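Local coordinates for transcriptional regulator (Bacillus halodurans, PDB 1Z4E), which adopts the GNAT acetyltransferase fold and probably transfers an acyl group from a coenzyme A donor to an acceptor, at residues E65-F74 against R85-H94; D52-A60 against L106-R117. All blocks are in the same frame, centred on the assembly; numbering follows the deposited sequence.

Interaction 1 (E65-F74 against R85-H94); sequences EIVGMLQVTF and RATIEGVRTH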
loop_
_atom_site.group_PDB
_atom_site.type_symbol
_atom_site.label_atom_id
_atom_site.label_comp_id
_atom_site.label_asym_id
_atom_site.label_seq_id
_atom_site.Cartn_x
_atom_site.Cartn_y
_atom_site.Cartn_z
ATOM N N GLU A 65 -16.090 -15.213 -19.053
ATOM C CA GLU A 65 -16.124 -13.761 -19.119
ATOM C C GLU A 65 -15.685 -13.145 -17.794
ATOM O O GLU A 65 -16.295 -13.391 -16.746
ATOM C CB GLU A 65 -17.550 -13.302 -19.476
ATOM C CG GLU A 65 -17.753 -11.795 -19.520
ATOM C CD GLU A 65 -19.181 -11.419 -19.891
ATOM O OE1 GLU A 65 -20.126 -11.867 -19.201
ATOM O OE2 GLU A 65 -19.358 -10.675 -20.875
ATOM N N ILE A 66 -14.620 -12.351 -17.831
ATOM C CA ILE A 66 -14.143 -11.696 -16.620
ATOM C C ILE A 66 -15.009 -10.456 -16.426
ATOM O O ILE A 66 -15.085 -9.601 -17.306
ATOM C CB ILE A 66 -12.662 -11.263 -16.751
ATOM C CG1 ILE A 66 -11.767 -12.490 -16.980
ATOM C CG2 ILE A 66 -12.231 -10.516 -15.494
ATOM C CD1 ILE A 66 -11.797 -13.505 -15.838
ATOM N N VAL A 67 -15.665 -10.349 -15.277
ATOM C CA VAL A 67 -16.522 -9.199 -15.038
ATOM C C VAL A 67 -16.038 -8.283 -13.925
ATOM O O VAL A 67 -16.689 -7.286 -13.612
ATOM C CB VAL A 67 -17.967 -9.653 -14.749
ATOM C CG1 VAL A 67 -18.487 -10.429 -15.941
ATOM C CG2 VAL A 67 -18.021 -10.517 -13.494
ATOM N N GLY A 68 -14.891 -8.617 -13.341
ATOM C CA GLY A 68 -14.350 -7.797 -12.274
ATOM C C GLY A 68 -12.949 -8.239 -11.906
ATOM O O GLY A 68 -12.577 -9.389 -12.125
ATOM N N MET A 69 -12.166 -7.326 -11.344
ATOM C CA MET A 69 -10.797 -7.645 -10.959
ATOM C C MET A 69 -10.293 -6.701 -9.874
ATOM O O MET A 69 -10.850 -5.625 -9.658
ATOM C CB MET A 69 -9.864 -7.524 -12.184
ATOM C CG MET A 69 -9.712 -6.083 -12.710
ATOM S SD MET A 69 -8.749 -5.864 -14.270
ATOM C CE MET A 69 -7.094 -5.997 -13.639
ATOM N N LEU A 70 -9.232 -7.122 -9.197
ATOM C CA LEU A 70 -8.574 -6.298 -8.194
ATOM C C LEU A 70 -7.259 -6.974 -7.860
ATOM O O LEU A 70 -7.055 -8.156 -8.166
ATOM C CB LEU A 70 -9.425 -6.150 -6.919
ATOM C CG LEU A 70 -9.713 -7.366 -6.024
ATOM C CD1 LEU A 70 -8.439 -7.829 -5.316
ATOM C CD2 LEU A 70 -10.753 -6.988 -4.990
ATOM N N GLN A 71 -6.351 -6.217 -7.261
ATOM C CA GLN A 71 -5.085 -6.783 -6.831
ATOM C C GLN A 71 -5.081 -6.597 -5.327
ATOM O O GLN A 71 -5.603 -5.602 -4.819
ATOM C CB GLN A 71 -3.892 -6.050 -7.448
ATOM C CG GLN A 71 -2.564 -6.773 -7.182
ATOM C CD GLN A 71 -1.371 -6.119 -7.864
ATOM O OE1 GLN A 71 -1.513 -5.479 -8.905
ATOM N NE2 GLN A 71 -0.186 -6.300 -7.293
ATOM N N VAL A 72 -4.528 -7.562 -4.606
ATOM C CA VAL A 72 -4.460 -7.454 -3.161
ATOM C C VAL A 72 -3.068 -7.898 -2.726
ATOM O O VAL A 72 -2.529 -8.889 -3.239
ATOM C CB VAL A 72 -5.564 -8.302 -2.482
ATOM C CG1 VAL A 72 -5.363 -9.779 -2.793
ATOM C CG2 VAL A 72 -5.562 -8.052 -0.972
ATOM N N THR A 73 -2.475 -7.134 -1.813
ATOM C CA THR A 73 -1.135 -7.411 -1.309
ATOM C C THR A 73 -1.164 -7.505 0.217
ATOM O O THR A 73 -1.710 -6.624 0.891
ATOM C CB THR A 73 -0.156 -6.292 -1.714
ATOM O OG1 THR A 73 -0.465 -5.103 -0.978
ATOM C CG2 THR A 73 -0.286 -5.980 -3.188
ATOM N N PHE A 74 -0.580 -8.575 0.749
ATOM C CA PHE A 74 -0.533 -8.819 2.190
ATOM C C PHE A 74 0.887 -8.504 2.626
ATOM O O PHE A 74 1.835 -9.123 2.146
ATOM C CB PHE A 74 -0.871 -10.282 2.470
ATOM C CG PHE A 74 -2.140 -10.734 1.815
ATOM C CD1 PHE A 74 -3.374 -10.302 2.283
ATOM C CD2 PHE A 74 -2.099 -11.569 0.700
ATOM C CE1 PHE A 74 -4.557 -10.692 1.647
ATOM C CE2 PHE A 74 -3.269 -11.964 0.058
ATOM C CZ PHE A 74 -4.501 -11.526 0.530
ATOM N N ARG A 85 -1.093 -6.129 7.058
ATOM C CA ARG A 85 -2.206 -5.396 6.468
ATOM C C ARG A 85 -2.402 -5.900 5.052
ATOM O O ARG A 85 -1.451 -6.363 4.415
ATOM C CB ARG A 85 -1.916 -3.897 6.373
ATOM C CG ARG A 85 -1.534 -3.217 7.668
ATOM C CD ARG A 85 -1.441 -1.717 7.439
ATOM N NE ARG A 85 -0.838 -1.021 8.567
ATOM C CZ ARG A 85 -0.787 0.303 8.687
ATOM N NH1 ARG A 85 -1.314 1.073 7.740
ATOM N NH2 ARG A 85 -0.196 0.857 9.741
ATOM N N ALA A 86 -3.634 -5.820 4.567
ATOM C CA ALA A 86 -3.938 -6.200 3.199
ATOM C C ALA A 86 -4.281 -4.893 2.486
ATOM O O ALA A 86 -5.123 -4.129 2.966
ATOM C CB ALA A 86 -5.137 -7.145 3.150
ATOM N N THR A 87 -3.616 -4.629 1.365
ATOM C CA THR A 87 -3.891 -3.427 0.584
ATOM C C THR A 87 -4.521 -3.855 -0.738
ATOM O O THR A 87 -3.951 -4.664 -1.485
ATOM C CB THR A 87 -2.602 -2.624 0.274
ATOM O OG1 THR A 87 -1.972 -2.241 1.498
ATOM C CG2 THR A 87 -2.927 -1.373 -0.530
ATOM N N ILE A 88 -5.709 -3.323 -1.007
ATOM C CA ILE A 88 -6.433 -3.607 -2.238
ATOM C C ILE A 88 -6.136 -2.477 -3.207
ATOM O O ILE A 88 -6.131 -1.307 -2.814
ATOM C CB ILE A 88 -7.947 -3.664 -1.990
ATOM C CG1 ILE A 88 -8.276 -4.882 -1.126
ATOM C CG2 ILE A 88 -8.694 -3.719 -3.320
ATOM C CD1 ILE A 88 -9.743 -4.999 -0.774
ATOM N N GLU A 89 -5.902 -2.824 -4.469
ATOM C CA GLU A 89 -5.579 -1.827 -5.485
ATOM C C GLU A 89 -6.283 -2.084 -6.812
ATOM O O GLU A 89 -6.390 -3.225 -7.259
ATOM C CB GLU A 89 -4.064 -1.803 -5.716
ATOM C CG GLU A 89 -3.587 -0.891 -6.841
ATOM C CD GLU A 89 -3.920 0.575 -6.597
ATOM O OE1 GLU A 89 -3.747 1.044 -5.456
ATOM O OE2 GLU A 89 -4.340 1.258 -7.555
ATOM N N GLY A 90 -6.773 -1.008 -7.423
ATOM C CA GLY A 90 -7.430 -1.097 -8.715
ATOM C C GLY A 90 -8.605 -2.044 -8.846
ATOM O O GLY A 90 -8.575 -2.972 -9.652
ATOM N N VAL A 91 -9.642 -1.815 -8.050
ATOM C CA VAL A 91 -10.834 -2.638 -8.122
ATOM C C VAL A 91 -11.595 -2.135 -9.343
ATOM O O VAL A 91 -11.964 -0.963 -9.410
ATOM C CB VAL A 91 -11.712 -2.468 -6.868
ATOM C CG1 VAL A 91 -12.991 -3.288 -7.011
ATOM C CG2 VAL A 91 -10.941 -2.918 -5.635
ATOM N N ARG A 92 -11.807 -3.010 -10.316
ATOM C CA ARG A 92 -12.525 -2.629 -11.527
ATOM C C ARG A 92 -13.678 -3.592 -11.790
ATOM O O ARG A 92 -13.562 -4.794 -11.544
ATOM C CB ARG A 92 -11.572 -2.646 -12.728
ATOM C CG ARG A 92 -10.339 -1.747 -12.596
ATOM C CD ARG A 92 -10.658 -0.275 -12.872
ATOM N NE ARG A 92 -9.450 0.550 -12.841
ATOM C CZ ARG A 92 -9.006 1.204 -11.769
ATOM N NH1 ARG A 92 -9.672 1.143 -10.617
ATOM N NH2 ARG A 92 -7.893 1.926 -11.848
ATOM N N THR A 93 -14.791 -3.058 -12.279
ATOM C CA THR A 93 -15.952 -3.869 -12.628
ATOM C C THR A 93 -16.206 -3.635 -14.118
ATOM O O THR A 93 -15.987 -2.530 -14.619
ATOM C CB THR A 93 -17.205 -3.456 -11.821
ATOM O OG1 THR A 93 -16.991 -3.726 -10.430
ATOM C CG2 THR A 93 -18.423 -4.244 -12.287
ATOM N N HIS A 94 -16.640 -4.680 -14.820
ATOM C CA HIS A 94 -16.929 -4.606 -16.254
ATOM C C HIS A 94 -17.884 -3.434 -16.520
ATOM O O HIS A 94 -18.880 -3.270 -15.814
ATOM C CB HIS A 94 -17.573 -5.924 -16.701
ATOM C CG HIS A 94 -17.622 -6.109 -18.185
ATOM N ND1 HIS A 94 -18.313 -5.258 -19.022
ATOM C CD2 HIS A 94 -17.077 -7.060 -18.980
ATOM C CE1 HIS A 94 -18.192 -5.678 -20.269
ATOM N NE2 HIS A 94 -17.447 -6.770 -20.271
HETATM O O HOH W 1 -17.348 -9.158 -21.967
#

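Interaction 2 (D52-A60 against L106-R117); sequences DKNNELIVA and LVCWAIERAKER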
loop_
_atom_site.group_PDB
_atom_site.type_symbol
_atom_site.label_atom_id
_atom_site.label_comp_id
_atom_site.label_asym_id
_atom_site.label_seq_id
_atom_site.Cartn_x
_atom_site.Cartn_y
_atom_site.Cartn_z
ATOM N N ASP A 52 5.025 -14.178 -6.321
ATOM C CA ASP A 52 4.935 -13.717 -4.933
ATOM C C ASP A 52 3.586 -14.158 -4.372
ATOM O O ASP A 52 2.544 -13.643 -4.785
ATOM C CB ASP A 52 5.043 -12.190 -4.879
ATOM C CG ASP A 52 5.063 -11.645 -3.455
ATOM O OD1 ASP A 52 4.812 -12.419 -2.501
ATOM O OD2 ASP A 52 5.321 -10.432 -3.297
ATOM N N LYS A 53 3.600 -15.114 -3.443
ATOM C CA LYS A 53 2.358 -15.619 -2.849
ATOM C C LYS A 53 1.547 -14.585 -2.054
ATOM O O LYS A 53 0.353 -14.779 -1.822
ATOM C CB LYS A 53 2.645 -16.829 -1.951
ATOM C CG LYS A 53 3.060 -18.083 -2.707
ATOM C CD LYS A 53 3.281 -19.272 -1.768
ATOM C CE LYS A 53 1.974 -19.803 -1.178
ATOM N NZ LYS A 53 1.069 -20.402 -2.212
ATOM N N ASN A 54 2.190 -13.495 -1.647
ATOM C CA ASN A 54 1.520 -12.445 -0.875
ATOM C C ASN A 54 1.071 -11.270 -1.736
ATOM O O ASN A 54 0.711 -10.206 -1.218
ATOM C CB ASN A 54 2.445 -11.940 0.236
ATOM C CG ASN A 54 2.646 -12.962 1.337
ATOM O OD1 ASN A 54 3.721 -13.049 1.926
ATOM N ND2 ASN A 54 1.607 -13.733 1.629
ATOM N N ASN A 55 1.106 -11.462 -3.052
ATOM C CA ASN A 55 0.678 -10.437 -4.001
ATOM C C ASN A 55 -0.219 -11.194 -4.975
ATOM O O ASN A 55 0.243 -12.096 -5.666
ATOM C CB ASN A 55 1.896 -9.850 -4.722
ATOM C CG ASN A 55 1.611 -8.505 -5.341
ATOM O OD1 ASN A 55 0.578 -7.888 -5.064
ATOM N ND2 ASN A 55 2.532 -8.029 -6.173
ATOM N N GLU A 56 -1.502 -10.842 -5.029
ATOM C CA GLU A 56 -2.418 -11.574 -5.891
ATOM C C GLU A 56 -3.348 -10.752 -6.765
ATOM O O GLU A 56 -3.761 -9.643 -6.412
ATOM C CB GLU A 56 -3.288 -12.501 -5.040
ATOM C CG GLU A 56 -2.526 -13.281 -3.980
ATOM C CD GLU A 56 -3.436 -14.106 -3.102
ATOM O OE1 GLU A 56 -4.554 -13.638 -2.801
ATOM O OE2 GLU A 56 -3.028 -15.217 -2.700
ATOM N N LEU A 57 -3.679 -11.326 -7.917
ATOM C CA LEU A 57 -4.621 -10.719 -8.842
ATOM C C LEU A 57 -5.846 -11.611 -8.719
ATOM O O LEU A 57 -5.762 -12.835 -8.890
ATOM C CB LEU A 57 -4.069 -10.730 -10.269
ATOM C CG LEU A 57 -3.047 -9.626 -10.536
ATOM C CD1 LEU A 57 -2.285 -9.901 -11.829
ATOM C CD2 LEU A 57 -3.780 -8.283 -10.598
ATOM N N ILE A 58 -6.974 -10.994 -8.398
ATOM C CA ILE A 58 -8.230 -11.710 -8.208
ATOM C C ILE A 58 -9.253 -11.275 -9.251
ATOM O O ILE A 58 -9.400 -10.081 -9.510
ATOM C CB ILE A 58 -8.819 -11.392 -6.817
ATOM C CG1 ILE A 58 -7.753 -11.613 -5.735
ATOM C CG2 ILE A 58 -10.064 -12.217 -6.576
ATOM C CD1 ILE A 58 -7.182 -13.030 -5.692
ATOM N N VAL A 59 -9.959 -12.240 -9.839
ATOM C CA VAL A 59 -10.981 -11.921 -10.832
ATOM C C VAL A 59 -12.345 -12.510 -10.477
ATOM O O VAL A 59 -12.436 -13.564 -9.826
ATOM C CB VAL A 59 -10.597 -12.433 -12.258
ATOM C CG1 VAL A 59 -9.391 -11.657 -12.797
ATOM C CG2 VAL A 59 -10.311 -13.938 -12.229
ATOM N N ALA A 60 -13.396 -11.795 -10.884
ATOM C CA ALA A 60 -14.781 -12.216 -10.701
ATOM C C ALA A 60 -15.148 -12.707 -12.098
ATOM O O ALA A 60 -14.932 -11.998 -13.087
ATOM C CB ALA A 60 -15.656 -11.029 -10.311
ATOM N N LEU A 106 -16.541 -9.015 -4.923
ATOM C CA LEU A 106 -15.102 -9.127 -5.112
ATOM C C LEU A 106 -14.323 -8.591 -3.906
ATOM O O LEU A 106 -13.385 -9.231 -3.427
ATOM C CB LEU A 106 -14.700 -8.387 -6.397
ATOM C CG LEU A 106 -13.306 -8.603 -6.978
ATOM C CD1 LEU A 106 -13.051 -10.094 -7.223
ATOM C CD2 LEU A 106 -13.199 -7.814 -8.284
ATOM N N VAL A 107 -14.710 -7.422 -3.407
ATOM C CA VAL A 107 -14.025 -6.839 -2.259
ATOM C C VAL A 107 -14.287 -7.651 -0.983
ATOM O O VAL A 107 -13.382 -7.859 -0.178
ATOM C CB VAL A 107 -14.457 -5.373 -2.039
ATOM C CG1 VAL A 107 -13.831 -4.820 -0.767
ATOM C CG2 VAL A 107 -14.049 -4.543 -3.236
ATOM N N CYS A 108 -15.521 -8.110 -0.796
ATOM C CA CYS A 108 -15.834 -8.912 0.384
ATOM C C CYS A 108 -15.005 -10.198 0.373
ATOM O O CYS A 108 -14.527 -10.652 1.411
ATOM C CB CYS A 108 -17.329 -9.241 0.421
ATOM S SG CYS A 108 -18.362 -7.818 0.882
ATOM N N TRP A 109 -14.826 -10.774 -0.812
ATOM C CA TRP A 109 -14.040 -11.997 -0.964
ATOM C C TRP A 109 -12.593 -11.710 -0.561
ATOM O O TRP A 109 -11.966 -12.479 0.180
ATOM C CB TRP A 109 -14.082 -12.459 -2.422
ATOM C CG TRP A 109 -13.544 -13.839 -2.652
ATOM C CD1 TRP A 109 -14.254 -15.006 -2.654
ATOM C CD2 TRP A 109 -12.189 -14.191 -2.951
ATOM N NE1 TRP A 109 -13.423 -16.064 -2.943
ATOM C CE2 TRP A 109 -12.152 -15.591 -3.130
ATOM C CE3 TRP A 109 -11.003 -13.460 -3.087
ATOM C CZ2 TRP A 109 -10.971 -16.275 -3.440
ATOM C CZ3 TRP A 109 -9.830 -14.140 -3.396
ATOM C CH2 TRP A 109 -9.825 -15.534 -3.570
ATOM N N ALA A 110 -12.067 -10.593 -1.051
ATOM C CA ALA A 110 -10.699 -10.185 -0.748
ATOM C C ALA A 110 -10.521 -9.933 0.747
ATOM O O ALA A 110 -9.480 -10.259 1.316
ATOM C CB ALA A 110 -10.340 -8.927 -1.539
ATOM N N ILE A 111 -11.533 -9.341 1.375
ATOM C CA ILE A 111 -11.481 -9.063 2.809
ATOM C C ILE A 111 -11.420 -10.358 3.618
ATOM O O ILE A 111 -10.686 -10.446 4.604
ATOM C CB ILE A 111 -12.706 -8.249 3.266
ATOM C CG1 ILE A 111 -12.640 -6.840 2.674
ATOM C CG2 ILE A 111 -12.764 -8.200 4.788
ATOM C CD1 ILE A 111 -13.846 -5.989 2.996
ATOM N N GLU A 112 -12.199 -11.359 3.217
ATOM C CA GLU A 112 -12.179 -12.636 3.924
ATOM C C GLU A 112 -10.822 -13.294 3.732
ATOM O O GLU A 112 -10.303 -13.961 4.629
ATOM C CB GLU A 112 -13.287 -13.557 3.409
ATOM C CG GLU A 112 -14.652 -13.155 3.925
ATOM C CD GLU A 112 -14.647 -12.981 5.434
ATOM O OE1 GLU A 112 -14.248 -13.944 6.126
ATOM O OE2 GLU A 112 -15.034 -11.887 5.919
ATOM N N ARG A 113 -10.263 -13.104 2.545
ATOM C CA ARG A 113 -8.955 -13.640 2.199
ATOM C C ARG A 113 -7.933 -13.031 3.165
ATOM O O ARG A 113 -7.104 -13.739 3.738
ATOM C CB ARG A 113 -8.619 -13.250 0.758
ATOM C CG ARG A 113 -7.317 -13.808 0.206
ATOM C CD ARG A 113 -7.544 -15.117 -0.512
ATOM N NE ARG A 113 -6.427 -15.473 -1.388
ATOM C CZ ARG A 113 -6.316 -16.648 -2.001
ATOM N NH1 ARG A 113 -7.253 -17.572 -1.830
ATOM N NH2 ARG A 113 -5.273 -16.902 -2.780
ATOM N N ALA A 114 -8.012 -11.713 3.344
ATOM C CA ALA A 114 -7.110 -10.992 4.243
ATOM C C ALA A 114 -7.212 -11.511 5.675
ATOM O O ALA A 114 -6.192 -11.706 6.336
ATOM C CB ALA A 114 -7.415 -9.499 4.210
ATOM N N LYS A 115 -8.435 -11.718 6.161
ATOM C CA LYS A 115 -8.624 -12.232 7.518
ATOM C C LYS A 115 -7.954 -13.602 7.616
ATOM O O LYS A 115 -7.274 -13.906 8.603
ATOM C CB LYS A 115 -10.114 -12.364 7.852
ATOM C CG LYS A 115 -10.855 -11.044 7.979
ATOM C CD LYS A 115 -12.334 -11.293 8.218
ATOM C CE LYS A 115 -13.120 -9.998 8.359
ATOM N NZ LYS A 115 -14.577 -10.291 8.507
ATOM N N GLU A 116 -8.151 -14.425 6.587
ATOM C CA GLU A 116 -7.551 -15.759 6.536
ATOM C C GLU A 116 -6.032 -15.683 6.663
ATOM O O GLU A 116 -5.416 -16.530 7.313
ATOM C CB GLU A 116 -7.892 -16.450 5.214
ATOM C CG GLU A 116 -9.246 -17.126 5.166
ATOM C CD GLU A 116 -9.651 -17.494 3.746
ATOM O OE1 GLU A 116 -8.752 -17.694 2.899
ATOM O OE2 GLU A 116 -10.867 -17.586 3.478
ATOM N N ARG A 117 -5.436 -14.676 6.026
ATOM C CA ARG A 117 -3.987 -14.485 6.054
ATOM C C ARG A 117 -3.496 -13.891 7.370
ATOM O O ARG A 117 -2.295 -13.703 7.558
ATOM C CB ARG A 117 -3.539 -13.559 4.917
ATOM C CG ARG A 117 -3.762 -14.093 3.524
ATOM C CD ARG A 117 -2.962 -15.356 3.261
ATOM N NE ARG A 117 -3.214 -15.843 1.911
ATOM C CZ ARG A 117 -2.519 -15.490 0.834
ATOM N NH1 ARG A 117 -1.498 -14.647 0.929
ATOM N NH2 ARG A 117 -2.863 -15.972 -0.351
#

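Interaction 1 (E65-F74 against R85-H94)
M69, Q71 and T73 exchange backbone hydrogen bonds with R92, E89 and T87 across two neighbouring antiparallel strands at the centre of a GNAT sheet. M69 N donates to R92 O over 2.9 Å, and E89 N returns a bond to Q71 O at 2.8 Å. Between these pairs the register slips by one residue: G90 and V91 together face the single residue L70. This is a beta bulge, and G90 sits in it with a positive phi of 56°, a conformation glycine adopts easily. The V91 side chain lies alongside that of L70, its CG2 3.8 Å from L70 CB.

A bulge in this strand, just ahead of the loop that holds the coenzyme A pyrophosphate, is a hallmark of GNAT enzymes. In relatives it helps part this strand from the parallel one that follows, here 119-127, and its presence is consistent with an acyl-CoA site.

Beyond the bulge the two sheet faces differ in character. On one, F74 CD1 rests 3.7 Å from A86 CB, and V72 CG2 meets I88 CG1, the two side chains crossing at a slant; I88 also packs on V107 and A110 of helix 102-116. On the other, T73 and T87 run side by side; with chi1 of 70°, T73 OG1 sits between its own N and carbonyl carbon, 3.5 Å from T87 CB. This second face meets the second subunit, whose R85 forms an intersubunit salt bridge with E89.

At the far end the pairing gives way. H94 N still bonds V67 O at 2.9 Å, but approaches from above the carbonyl plane, 51° out of it. The H94 ring turns its CD2 edge to I66 O, 3.6 Å away, while a water donates to E65 OE2 at 2.7 Å and also hydrogen-bonds H94 NE2; N62 and A96 hold E65 OE1 and H94 ND1.

Interaction 2 (D52-A60 against L106-R117)
I58 meets L106 and W109 where strand 55-62 passes over helix 102-116, a strand-on-helix packing in which the local axes come within 9.5 Å and run at 140° to one another. The apolar end is close-fitting. I58 CG2 reaches L106 CD1 at 3.7 Å, and I58 CD1 lies 3.7 Å from W109 CZ3, the isoleucine side chain running roughly at right angles to the tryptophan. L106 CD1 also touches A60 CB at 4.1 Å, filling the angle between strand and helix. L70 of the next strand and I7 of strand 6-9 continue this core.

Towards the helix C-terminus, hydrocarbon gives way to charge. E56 points from the strand at the helix, and R113, its chain bent beyond CG, grips the carboxylate side-on with two nitrogens, the two planes turned 47° apart. R113 NE meets E56 OE1 at 3.0 Å on the syn lone pair, and R113 NH2 reaches E56 OE2 at 2.8 Å from above the carboxylate plane. The same NH2 has a second acidic partner in E9.

The side chains of R117 and E56 approach each other from opposite directions, the guanidinium and carboxylate planes 89° apart. R117 NH2 is modelled only 2.5 Å from E56 OE2, a salt bridge whose length is doubtful. At this outer margin the fit is looser: R117 NH1 makes only a weak bond, 3.3 Å, to K53 O in the turn before the strand, and the K53 side chain is exposed.

Two arginines thus converge on one buried carboxylate. Their positive charge would probably stabilise the ionised form of E56, making its burial between sheet and helix less costly, while E9 may offset part of the arginine charge.

In the fold
Two ways of building an alpha/beta sheet protein meet here: interaction 1 pairs strands edge to edge, and interaction 2 lays a helix on the same sheet. Their centres lie about 8 Å apart. Along the chain the order is 52-60, 65-74, 85-94, then 106-117, so the helix contact brackets the strand pair in sequence. Strands 55-62 and 65-76 are sheet neighbours, joined where G68 and V67 both face A60, a classic beta bulge. F74 of interaction 1 also packs against R117 of interaction 2, linking the strand pair to the helix end. Strand 84-93 leads into helix 102-116, the strand-loop-helix unit that in GNAT relatives receives the cofactor. Both contacts also touch the second subunit.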